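Local coordinates for HTH marR-type domain-containing protein (Streptococcus agalactiae serotype III, PDB 7DVR) that binds heme as a sensor and probably acts as a DNA-binding transcription regulator of the MarR family, at residues E16-R21 with S115-G120; G36-H41 with K71-N76; I79-S84 with R89-Y94. All coordinates share one frame; numbering follows the deposited sequence.

Contact 1 (E16-R21 with S115-G120). With HEM (protoporphyrin IX containing Fe), chain B.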
loop_
_atom_site.group_PDB
_atom_site.type_symbol
_atom_site.label_atom_id
_atom_site.label_comp_id
_atom_site.label_asym_id
_atom_site.label_seq_id
_atom_site.Cartn_x
_atom_site.Cartn_y
_atom_site.Cartn_z
ATOM N N GLU A 16 6.314 6.669 2.665
ATOM C CA GLU A 16 6.548 7.709 1.629
ATOM C C GLU A 16 7.022 9.009 2.297
ATOM O O GLU A 16 7.983 9.633 1.849
ATOM C CB GLU A 16 5.242 7.965 0.892
ATOM C CG GLU A 16 5.415 8.757 -0.394
ATOM C CD GLU A 16 4.134 8.895 -1.206
ATOM O OE1 GLU A 16 3.036 8.907 -0.573
ATOM O OE2 GLU A 16 4.242 9.056 -2.420
ATOM N N LYS A 17 6.369 9.344 3.397
ATOM C CA LYS A 17 6.672 10.568 4.208
ATOM C C LYS A 17 8.090 10.475 4.778
ATOM O O LYS A 17 8.825 11.470 4.749
ATOM C CB LYS A 17 5.627 10.595 5.329
ATOM C CG LYS A 17 5.690 11.749 6.322
ATOM C CD LYS A 17 4.480 11.732 7.312
ATOM C CE LYS A 17 4.389 12.939 8.235
ATOM N NZ LYS A 17 3.024 13.145 8.798
ATOM N N TYR A 18 8.451 9.316 5.303
ATOM C CA TYR A 18 9.770 9.030 5.883
ATOM C C TYR A 18 10.882 9.193 4.856
ATOM O O TYR A 18 11.882 9.844 5.039
ATOM C CB TYR A 18 9.745 7.618 6.451
ATOM C CG TYR A 18 10.997 7.249 7.175
ATOM C CD1 TYR A 18 11.282 7.832 8.401
ATOM C CD2 TYR A 18 11.870 6.292 6.687
ATOM C CE1 TYR A 18 12.429 7.513 9.094
ATOM C CE2 TYR A 18 13.030 5.980 7.361
ATOM C CZ TYR A 18 13.294 6.576 8.578
ATOM O OH TYR A 18 14.449 6.295 9.202
ATOM N N LEU A 19 10.673 8.564 3.699
ATOM C CA LEU A 19 11.666 8.600 2.629
ATOM C C LEU A 19 11.854 9.985 2.104
ATOM O O LEU A 19 12.967 10.375 1.862
ATOM C CB LEU A 19 11.045 7.682 1.580
ATOM C CG LEU A 19 11.813 7.360 0.325
ATOM C CD1 LEU A 19 13.274 7.043 0.615
ATOM C CD2 LEU A 19 11.077 6.183 -0.304
ATOM N N ASP A 20 10.789 10.718 1.965
ATOM C CA ASP A 20 10.823 12.117 1.524
ATOM C C ASP A 20 11.587 12.983 2.523
ATOM O O ASP A 20 12.440 13.703 2.100
ATOM C CB ASP A 20 9.418 12.664 1.323
ATOM C CG ASP A 20 8.822 12.274 -0.037
ATOM O OD1 ASP A 20 9.587 11.825 -0.923
ATOM O OD2 ASP A 20 7.594 12.440 -0.210
ATOM N N ARG A 21 11.285 12.857 3.796
ATOM C CA ARG A 21 12.011 13.610 4.848
ATOM C C ARG A 21 13.495 13.243 4.896
ATOM O O ARG A 21 14.284 14.173 4.867
ATOM C CB ARG A 21 11.320 13.431 6.192
ATOM C CG ARG A 21 9.931 14.051 6.195
ATOM C CD ARG A 21 9.267 14.081 7.557
ATOM N NE ARG A 21 9.855 15.156 8.345
ATOM C CZ ARG A 21 9.292 16.341 8.589
ATOM N NH1 ARG A 21 9.949 17.236 9.306
ATOM N NH2 ARG A 21 8.083 16.627 8.132
ATOM N N SER A 115 20.430 0.627 6.699
ATOM C CA SER A 115 20.888 0.431 8.112
ATOM C C SER A 115 19.766 0.788 9.088
ATOM O O SER A 115 19.413 -0.038 9.949
ATOM C CB SER A 115 22.125 1.216 8.465
ATOM O OG SER A 115 23.124 1.004 7.519
ATOM N N THR A 116 19.222 1.994 8.986
ATOM C CA THR A 116 18.128 2.465 9.855
ATOM C C THR A 116 16.878 1.610 9.743
ATOM O O THR A 116 16.293 1.233 10.747
ATOM C CB THR A 116 17.748 3.905 9.519
ATOM O OG1 THR A 116 18.945 4.680 9.433
ATOM C CG2 THR A 116 16.826 4.466 10.570
ATOM N N MET A 117 16.411 1.357 8.532
ATOM C CA MET A 117 15.134 0.650 8.348
ATOM C C MET A 117 15.230 -0.817 8.781
ATOM O O MET A 117 14.188 -1.440 9.196
ATOM C CB MET A 117 14.803 0.658 6.861
ATOM C CG MET A 117 14.206 1.957 6.388
ATOM S SD MET A 117 13.538 1.726 4.728
ATOM C CE MET A 117 15.019 1.375 3.794
ATOM N N LEU A 118 16.410 -1.381 8.592
ATOM C CA LEU A 118 16.523 -2.849 8.695
ATOM C C LEU A 118 17.161 -3.202 10.026
ATOM O O LEU A 118 17.444 -4.395 10.240
ATOM C CB LEU A 118 17.335 -3.444 7.535
ATOM C CG LEU A 118 16.758 -3.283 6.133
ATOM C CD1 LEU A 118 17.646 -3.955 5.071
ATOM C CD2 LEU A 118 15.352 -3.841 6.076
ATOM N N ALA A 119 17.345 -2.230 10.909
ATOM C CA ALA A 119 17.916 -2.512 12.242
ATOM C C ALA A 119 16.963 -3.432 13.001
ATOM O O ALA A 119 15.758 -3.138 13.104
ATOM C CB ALA A 119 18.197 -1.257 13.009
ATOM N N GLY A 120 17.502 -4.522 13.535
ATOM C CA GLY A 120 16.707 -5.442 14.361
ATOM C C GLY A 120 15.922 -6.419 13.525
ATOM O O GLY A 120 14.980 -7.025 14.058
HETATM C CHA HEM B . 18.089 -3.665 -1.019
HETATM C CHB HEM B . 17.138 0.325 -3.381
HETATM C CHC HEM B . 13.985 1.443 0.017
HETATM C CHD HEM B . 14.415 -2.910 1.887
HETATM C C1A HEM B . 18.105 -2.645 -1.896
HETATM C C2A HEM B . 18.986 -2.591 -2.970
HETATM C C3A HEM B . 18.713 -1.467 -3.634
HETATM C C4A HEM B . 17.662 -0.848 -2.989
HETATM C CMA HEM B . 19.420 -0.994 -4.869
HETATM C CAA HEM B . 20.062 -3.585 -3.337
HETATM C CBA HEM B . 21.401 -3.198 -2.681
HETATM C CGA HEM B . 22.509 -4.178 -3.023
HETATM O O1A HEM B . 22.669 -4.544 -4.210
HETATM O O2A HEM B . 23.279 -4.625 -2.136
HETATM C C1B HEM B . 16.198 0.953 -2.608
HETATM C C2B HEM B . 15.773 2.242 -2.929
HETATM C C3B HEM B . 14.889 2.590 -1.959
HETATM C C4B HEM B . 14.804 1.453 -1.066
HETATM C CMB HEM B . 16.226 3.036 -4.126
HETATM C CAB HEM B . 14.086 3.786 -1.822
HETATM C CBB HEM B . 14.051 4.687 -2.775
HETATM C C1C HEM B . 13.786 0.339 0.787
HETATM C C2C HEM B . 12.789 0.208 1.724
HETATM C C3C HEM B . 12.906 -1.047 2.256
HETATM C C4C HEM B . 13.992 -1.654 1.630
HETATM C CMC HEM B . 11.795 1.277 2.042
HETATM C CAC HEM B . 12.140 -1.648 3.334
HETATM C CBC HEM B . 11.383 -0.905 4.133
HETATM C C1D HEM B . 15.482 -3.435 1.215
HETATM C C2D HEM B . 16.013 -4.720 1.589
HETATM C C3D HEM B . 17.045 -4.933 0.791
HETATM C C4D HEM B . 17.130 -3.765 -0.060
HETATM C CMD HEM B . 15.533 -5.641 2.677
HETATM C CAD HEM B . 17.931 -6.150 0.795
HETATM C CBD HEM B . 19.380 -5.800 1.189
HETATM C CGD HEM B . 20.269 -7.020 1.068
HETATM O O1D HEM B . 20.228 -7.899 1.960
HETATM O O2D HEM B . 21.051 -7.161 0.094
HETATM N NA HEM B . 17.296 -1.573 -1.922
HETATM N NB HEM B . 15.606 0.542 -1.505
HETATM N NC HEM B . 14.496 -0.786 0.760
HETATM N ND HEM B . 16.182 -2.912 0.246
HETATM FE FE HEM B . 15.906 -1.284 -0.564
#
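The ring of Tyr-18 meets Thr-116 through its hydroxyl, OH lying 3.3 Å from CG2, while Met-117 CG approaches the ring obliquely, 4.3 Å from Tyr-18 CE2. The ring of Tyr-22 stands about perpendicular to that of Tyr-18. The second flat group is the porphyrin. In one of two conformers deposited for Met-117 the bent thioether lies over one porphyrin face, so how closely its CE approaches heme C2C is doubtful. Leu-118 comes over the same face farther round, its CD1 3.6 Å from the heme methyl CMD, and Leu-19 CD1 reaches the vinyl carbon CAB at 4.1 Å.

The torsion of Thr-116 explains the methyl contact: with chi1 at -48°, OG1 sits beside the backbone N and hydrogen-bonds to Lys-112 O and to Tyr-22 OH, while CG2, anti to N, is turned to Tyr-18. Around this, Tyr-18 also packs on Leu-113 and on Met-142 of the second subunit, so helices 4-25 and 97-117 meet near the dimer interface.

Met-117 and Leu-118 line the heme pocket close to His-114, the axial ligand of the iron. Their chemistry here is apolar. Tyr-18 OH is buried with no polar partner in the model, so across the two segments this phenol serves as a van der Waals surface beside the pocket.

Contact 2 (G36-H41 with K71-N76)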
loop_
_atom_site.group_PDB
_atom_site.type_symbol
_atom_site.label_atom_id
_atom_site.label_comp_id
_atom_site.label_asym_id
_atom_site.label_seq_id
_atom_site.Cartn_x
_atom_site.Cartn_y
_atom_site.Cartn_z
ATOM N N GLY A 36 17.662 8.858 -9.871
ATOM C CA GLY A 36 18.726 8.135 -9.156
ATOM C C GLY A 36 19.303 7.026 -9.984
ATOM O O GLY A 36 20.522 6.842 -9.998
ATOM N N HIS A 37 18.437 6.244 -10.577
ATOM C CA HIS A 37 18.868 5.010 -11.259
ATOM C C HIS A 37 19.830 5.399 -12.371
ATOM O O HIS A 37 20.879 4.776 -12.503
ATOM C CB HIS A 37 17.656 4.231 -11.756
ATOM C CG HIS A 37 18.042 2.857 -12.220
ATOM N ND1 HIS A 37 18.257 1.828 -11.338
ATOM C CD2 HIS A 37 18.299 2.341 -13.430
ATOM C CE1 HIS A 37 18.616 0.737 -11.971
ATOM N NE2 HIS A 37 18.649 1.020 -13.260
ATOM N N LEU A 38 19.437 6.380 -13.160
ATOM C CA LEU A 38 20.235 6.823 -14.335
ATOM C C LEU A 38 21.525 7.524 -13.850
ATOM O O LEU A 38 22.536 7.405 -14.461
ATOM C CB LEU A 38 19.406 7.769 -15.213
ATOM C CG LEU A 38 18.271 7.126 -16.024
ATOM C CD1 LEU A 38 17.675 8.069 -17.067
ATOM C CD2 LEU A 38 18.692 5.822 -16.675
ATOM N N VAL A 39 21.519 8.254 -12.742
ATOM C CA VAL A 39 22.706 9.018 -12.288
ATOM C C VAL A 39 23.720 8.007 -11.825
ATOM O O VAL A 39 24.883 8.115 -12.155
ATOM C CB VAL A 39 22.329 9.945 -11.095
ATOM C CG1 VAL A 39 23.508 10.331 -10.203
ATOM C CG2 VAL A 39 21.568 11.148 -11.609
ATOM N N MET A 40 23.250 7.018 -11.092
ATOM C CA MET A 40 24.176 6.001 -10.578
ATOM C C MET A 40 24.706 5.153 -11.754
ATOM O O MET A 40 25.860 4.652 -11.688
ATOM C CB MET A 40 23.456 5.109 -9.586
ATOM C CG MET A 40 22.941 5.818 -8.391
ATOM S SD MET A 40 24.247 6.840 -7.663
ATOM C CE MET A 40 25.386 5.597 -7.060
ATOM N N HIS A 41 23.897 4.961 -12.802
ATOM C CA HIS A 41 24.358 4.238 -14.015
ATOM C C HIS A 41 25.478 5.028 -14.693
ATOM O O HIS A 41 26.600 4.454 -14.874
ATOM C CB HIS A 41 23.230 3.919 -14.971
ATOM C CG HIS A 41 23.622 2.849 -15.951
ATOM N ND1 HIS A 41 23.405 1.499 -15.690
ATOM C CD2 HIS A 41 24.236 2.905 -17.155
ATOM C CE1 HIS A 41 23.863 0.762 -16.697
ATOM N NE2 HIS A 41 24.370 1.598 -17.629
ATOM N N LYS A 71 14.761 15.562 -19.414
ATOM C CA LYS A 71 14.618 17.037 -19.483
ATOM C C LYS A 71 14.562 17.617 -18.057
ATOM O O LYS A 71 15.122 18.732 -17.822
ATOM C CB LYS A 71 13.369 17.434 -20.268
ATOM C CG LYS A 71 13.264 18.936 -20.456
ATOM C CD LYS A 71 12.319 19.398 -21.557
ATOM C CE LYS A 71 12.148 20.906 -21.525
ATOM N NZ LYS A 71 11.117 21.377 -22.484
ATOM N N ARG A 72 13.898 16.887 -17.163
ATOM C CA ARG A 72 13.801 17.226 -15.718
ATOM C C ARG A 72 15.122 16.956 -14.999
ATOM O O ARG A 72 15.446 17.662 -14.060
ATOM C CB ARG A 72 12.712 16.399 -15.051
ATOM C CG ARG A 72 11.358 17.082 -15.084
ATOM C CD ARG A 72 10.277 16.023 -15.131
ATOM N NE ARG A 72 10.448 15.025 -14.084
ATOM C CZ ARG A 72 10.118 13.736 -14.176
ATOM N NH1 ARG A 72 9.621 13.236 -15.294
ATOM N NH2 ARG A 72 10.293 12.942 -13.132
ATOM N N MET A 73 15.890 15.959 -15.418
ATOM C CA MET A 73 17.232 15.733 -14.835
ATOM C C MET A 73 18.128 16.914 -15.196
ATOM O O MET A 73 18.819 17.394 -14.332
ATOM C CB MET A 73 17.825 14.415 -15.319
ATOM C CG MET A 73 17.083 13.224 -14.757
ATOM S SD MET A 73 17.621 11.658 -15.466
ATOM C CE MET A 73 19.156 11.510 -14.548
ATOM N N GLU A 74 18.040 17.393 -16.431
ATOM C CA GLU A 74 18.773 18.576 -16.937
ATOM C C GLU A 74 18.326 19.806 -16.140
ATOM O O GLU A 74 19.215 20.510 -15.643
ATOM C CB GLU A 74 18.562 18.791 -18.438
ATOM C CG GLU A 74 19.354 19.941 -19.033
ATOM C CD GLU A 74 19.465 19.918 -20.556
ATOM O OE1 GLU A 74 18.408 19.804 -21.205
ATOM O OE2 GLU A 74 20.635 19.977 -21.118
ATOM N N LYS A 75 17.018 20.034 -16.043
ATOM C CA LYS A 75 16.411 21.139 -15.217
ATOM C C LYS A 75 17.030 21.146 -13.833
ATOM O O LYS A 75 17.478 22.203 -13.355
ATOM C CB LYS A 75 14.892 20.993 -15.113
ATOM C CG LYS A 75 14.128 21.725 -16.213
ATOM C CD LYS A 75 12.712 21.210 -16.502
ATOM C CE LYS A 75 12.008 21.944 -17.631
ATOM N NZ LYS A 75 11.387 23.219 -17.176
ATOM N N ASN A 76 17.090 19.995 -13.195
ATOM C CA ASN A 76 17.773 19.838 -11.895
ATOM C C ASN A 76 19.305 20.019 -11.918
ATOM O O ASN A 76 19.874 20.038 -10.775
ATOM C CB ASN A 76 17.422 18.483 -11.305
ATOM C CG ASN A 76 15.954 18.325 -10.996
ATOM O OD1 ASN A 76 15.425 17.228 -11.103
ATOM N ND2 ASN A 76 15.285 19.404 -10.657
#
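Met-73 is carried across to Leu-38 and Val-39 by an extended first part and a bent tip. Its chi1 of -69° places CG anti to the carbonyl carbon, chi2 continues the chain nearly straight, and chi3 of 76° folds the methyl over. CE is thereby set 3.8 Å from Leu-38 CB and equally 3.8 Å from Val-39 CG2, so one methyl touches two consecutive residues of the facing helix. The sulfur has its own neighbour, Leu-38 CD1, 3.9 Å from Met-73 SD. The Leu-38 and Met-73 side chains cross at about a right angle, whereas Val-39 is met more obliquely and by a single branch.

Such reach is needed because the backbones stay well apart: the nearest CA atoms, those of Val-39 and Met-73, are 9.0 Å from each other. All three touching residues are buried, and they bury about 120 Å² between the segments. Beyond them, Leu-38 packs on Ala-55 and Leu-59 of helix 52-59 and Val-39 on Ala-103 of helix 97-117. Gln-35 touches Met-73 and donates a hydrogen bond from NE2 to Asn-76 OD1, a polar tie at the margin of the apolar patch.

Helices 34-44, 52-59 and 63-75 form the helical part of a winged helix-turn-helix domain, in which 63-75 is probably the recognition helix, as in MarR relatives. Its inner side is joined to helix 34-44 here by dispersion between thioether and aliphatic groups, a chemistry that imposes little directional constraint on the pair.

Contact 3 (I79-S84 with R89-Y94)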
loop_
_atom_site.group_PDB
_atom_site.type_symbol
_atom_site.label_atom_id
_atom_site.label_comp_id
_atom_site.label_asym_id
_atom_site.label_seq_id
_atom_site.Cartn_x
_atom_site.Cartn_y
_atom_site.Cartn_z
ATOM N N ILE A 79 22.544 16.483 -15.178
ATOM C CA ILE A 79 23.131 16.041 -16.468
ATOM C C ILE A 79 23.167 17.181 -17.465
ATOM O O ILE A 79 22.396 18.101 -17.284
ATOM C CB ILE A 79 22.332 14.867 -17.051
ATOM C CG1 ILE A 79 20.910 15.305 -17.404
ATOM C CG2 ILE A 79 22.425 13.614 -16.170
ATOM C CD1 ILE A 79 20.095 14.190 -18.134
ATOM N N ALA A 80 23.984 17.057 -18.526
ATOM C CA ALA A 80 23.910 17.877 -19.750
ATOM C C ALA A 80 23.544 16.941 -20.916
ATOM O O ALA A 80 23.892 15.732 -20.925
ATOM C CB ALA A 80 25.234 18.529 -20.022
ATOM N N ILE A 81 22.708 17.441 -21.808
ATOM C CA ILE A 81 22.138 16.660 -22.947
ATOM C C ILE A 81 22.873 17.192 -24.166
ATOM O O ILE A 81 22.604 18.359 -24.514
ATOM C CB ILE A 81 20.623 16.872 -23.174
ATOM C CG1 ILE A 81 19.716 16.379 -22.039
ATOM C CG2 ILE A 81 20.217 16.259 -24.520
ATOM C CD1 ILE A 81 18.262 16.807 -22.190
ATOM N N VAL A 82 23.687 16.407 -24.851
ATOM C CA VAL A 82 24.462 16.997 -25.976
ATOM C C VAL A 82 24.300 16.073 -27.173
ATOM O O VAL A 82 24.581 14.877 -27.101
ATOM C CB VAL A 82 25.944 17.150 -25.604
ATOM C CG1 VAL A 82 26.766 17.572 -26.807
ATOM C CG2 VAL A 82 26.163 18.044 -24.384
ATOM N N PRO A 83 23.766 16.549 -28.294
ATOM C CA PRO A 83 23.650 15.649 -29.466
ATOM C C PRO A 83 24.983 15.024 -29.924
ATOM O O PRO A 83 26.036 15.678 -29.786
ATOM C CB PRO A 83 23.093 16.585 -30.522
ATOM C CG PRO A 83 22.457 17.738 -29.789
ATOM C CD PRO A 83 23.344 17.935 -28.588
ATOM N N SER A 84 24.939 13.822 -30.512
ATOM C CA SER A 84 26.127 13.132 -31.073
ATOM C C SER A 84 26.743 14.058 -32.119
ATOM O O SER A 84 25.980 14.636 -32.903
ATOM C CB SER A 84 25.770 11.785 -31.626
ATOM O OG SER A 84 26.884 11.187 -32.266
ATOM N N ARG A 89 20.997 13.455 -34.007
ATOM C CA ARG A 89 19.669 12.788 -33.911
ATOM C C ARG A 89 19.733 11.896 -32.676
ATOM O O ARG A 89 18.684 11.638 -32.063
ATOM C CB ARG A 89 19.389 11.936 -35.160
ATOM C CG ARG A 89 18.332 10.847 -34.972
ATOM C CD ARG A 89 17.796 10.234 -36.276
ATOM N NE ARG A 89 18.649 9.184 -36.813
ATOM C CZ ARG A 89 18.240 8.186 -37.605
ATOM N NH1 ARG A 89 16.973 8.061 -37.978
ATOM N NH2 ARG A 89 19.114 7.295 -38.034
ATOM N N VAL A 90 20.952 11.451 -32.354
ATOM C CA VAL A 90 21.271 10.697 -31.131
ATOM C C VAL A 90 21.588 11.767 -30.065
ATOM O O VAL A 90 22.380 12.685 -30.387
ATOM C CB VAL A 90 22.431 9.718 -31.350
ATOM C CG1 VAL A 90 22.839 8.993 -30.093
ATOM C CG2 VAL A 90 22.102 8.684 -32.428
ATOM N N LYS A 91 20.950 11.674 -28.923
ATOM C CA LYS A 91 21.178 12.621 -27.809
ATOM C C LYS A 91 21.956 11.870 -26.766
ATOM O O LYS A 91 21.380 10.927 -26.206
ATOM C CB LYS A 91 19.880 13.067 -27.137
ATOM C CG LYS A 91 18.930 13.899 -27.973
ATOM C CD LYS A 91 19.569 14.958 -28.848
ATOM C CE LYS A 91 18.664 15.295 -30.013
ATOM N NZ LYS A 91 19.321 16.201 -30.986
ATOM N N TYR A 92 23.134 12.373 -26.371
ATOM C CA TYR A 92 23.853 11.701 -25.290
ATOM C C TYR A 92 23.749 12.555 -23.989
ATOM O O TYR A 92 23.553 13.779 -24.058
ATOM C CB TYR A 92 25.316 11.562 -25.651
ATOM C CG TYR A 92 25.667 10.393 -26.567
ATOM C CD1 TYR A 92 25.454 9.057 -26.190
ATOM C CD2 TYR A 92 26.181 10.671 -27.798
ATOM C CE1 TYR A 92 25.715 8.001 -27.054
ATOM C CE2 TYR A 92 26.399 9.623 -28.700
ATOM C CZ TYR A 92 26.236 8.305 -28.301
ATOM O OH TYR A 92 26.637 7.368 -29.234
ATOM N N LEU A 93 23.766 11.861 -22.853
ATOM C CA LEU A 93 23.640 12.351 -21.481
ATOM C C LEU A 93 24.987 12.289 -20.755
ATOM O O LEU A 93 25.599 11.173 -20.705
ATOM C CB LEU A 93 22.587 11.538 -20.700
ATOM C CG LEU A 93 21.310 11.191 -21.478
ATOM C CD1 LEU A 93 20.226 10.619 -20.645
ATOM C CD2 LEU A 93 20.751 12.444 -22.060
ATOM N N TYR A 94 25.335 13.355 -20.007
ATOM C CA TYR A 94 26.606 13.389 -19.253
ATOM C C TYR A 94 26.339 14.007 -17.908
ATOM O O TYR A 94 25.589 14.973 -17.823
ATOM C CB TYR A 94 27.688 14.227 -19.895
ATOM C CG TYR A 94 27.948 13.823 -21.334
ATOM C CD1 TYR A 94 28.766 12.739 -21.670
ATOM C CD2 TYR A 94 27.239 14.435 -22.346
ATOM C CE1 TYR A 94 28.927 12.331 -22.992
ATOM C CE2 TYR A 94 27.469 14.061 -23.700
ATOM C CZ TYR A 94 28.300 13.011 -24.015
ATOM O OH TYR A 94 28.524 12.674 -25.328
HETATM O O HOH W 1 27.734 14.089 -27.327
HETATM O O HOH W 2 26.545 7.894 -31.853
#
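Five backbone hydrogen bonds join 79-84 to 89-94. Val-82 and Tyr-92 form one hydrogen-bonded antiparallel pair: Val-82 N donates to Tyr-92 O (2.7 Å) and Tyr-92 N to Val-82 O (3.0 Å), the latter from a position 44° out of that carbonyl's plane. Ala-80 and Tyr-94 form the other, with Ala-80 N 2.7 Å from Tyr-94 O. Toward the turn, Ser-84 N donates to Val-90 O, 2.8 Å away at an N-H...O angle of 169°. Two waters add to this ladder. One donates to Val-82 O and hydrogen-bonds to Tyr-94 OH at 2.6 Å; the second hydrogen-bonds to Tyr-92 OH and only weakly to Ser-84 OG, whose stronger partner is Thr-86 OG1.

The side chains of Ala-80, Val-82, Tyr-92 and Tyr-94 share one face. Val-82 CB meets the Tyr-94 ring at its edge, 3.9 Å from CE2, and Ser-84 CB nears the Tyr-92 ring obliquely, while Val-90 CG1 sits over one face of that ring, offset toward its rim. On the other face Ile-81 and Leu-93 lie side by side, CG1 to CD2 4.1 Å. Lys-91 bends at chi2, -41°, which lays the chain obliquely across the proline, Lys-91 NZ 3.7 Å from Pro-83 CG.

This hairpin is the wing of the winged helix-turn-helix domain. Strand 91-95 is the middle one of three: its other edge makes backbone hydrogen bonds, Leu-93 with Met-50 and Lys-91 with Ile-52. Leu-93 packs on Val-70 and Ile-79 on Met-73, both of helix 63-75, which sets the wing against that helix.

Overall arrangement
Contacts 2 and 3 are neighbours within the winged helix-turn-helix domain, their centres about 12 Å apart, and they touch where Met-73 and Glu-74 of helix 63-75 pack on Ile-79 and Ile-81. Contact 1 lies apart, its centre about 35 Å from that of contact 3 on the opposite side of the chain's centre, though along the chain both others are nested between its segments. Chemistry follows place: contact 2 is fully buried and apolar; contact 3, partly buried at the periphery, relies on backbone hydrogen bonds and water; contact 1, also partly buried, is apolar but borders heme and the second subunit. Helix 97-117, which carries 115-117, also covers Val-39 of contact 2.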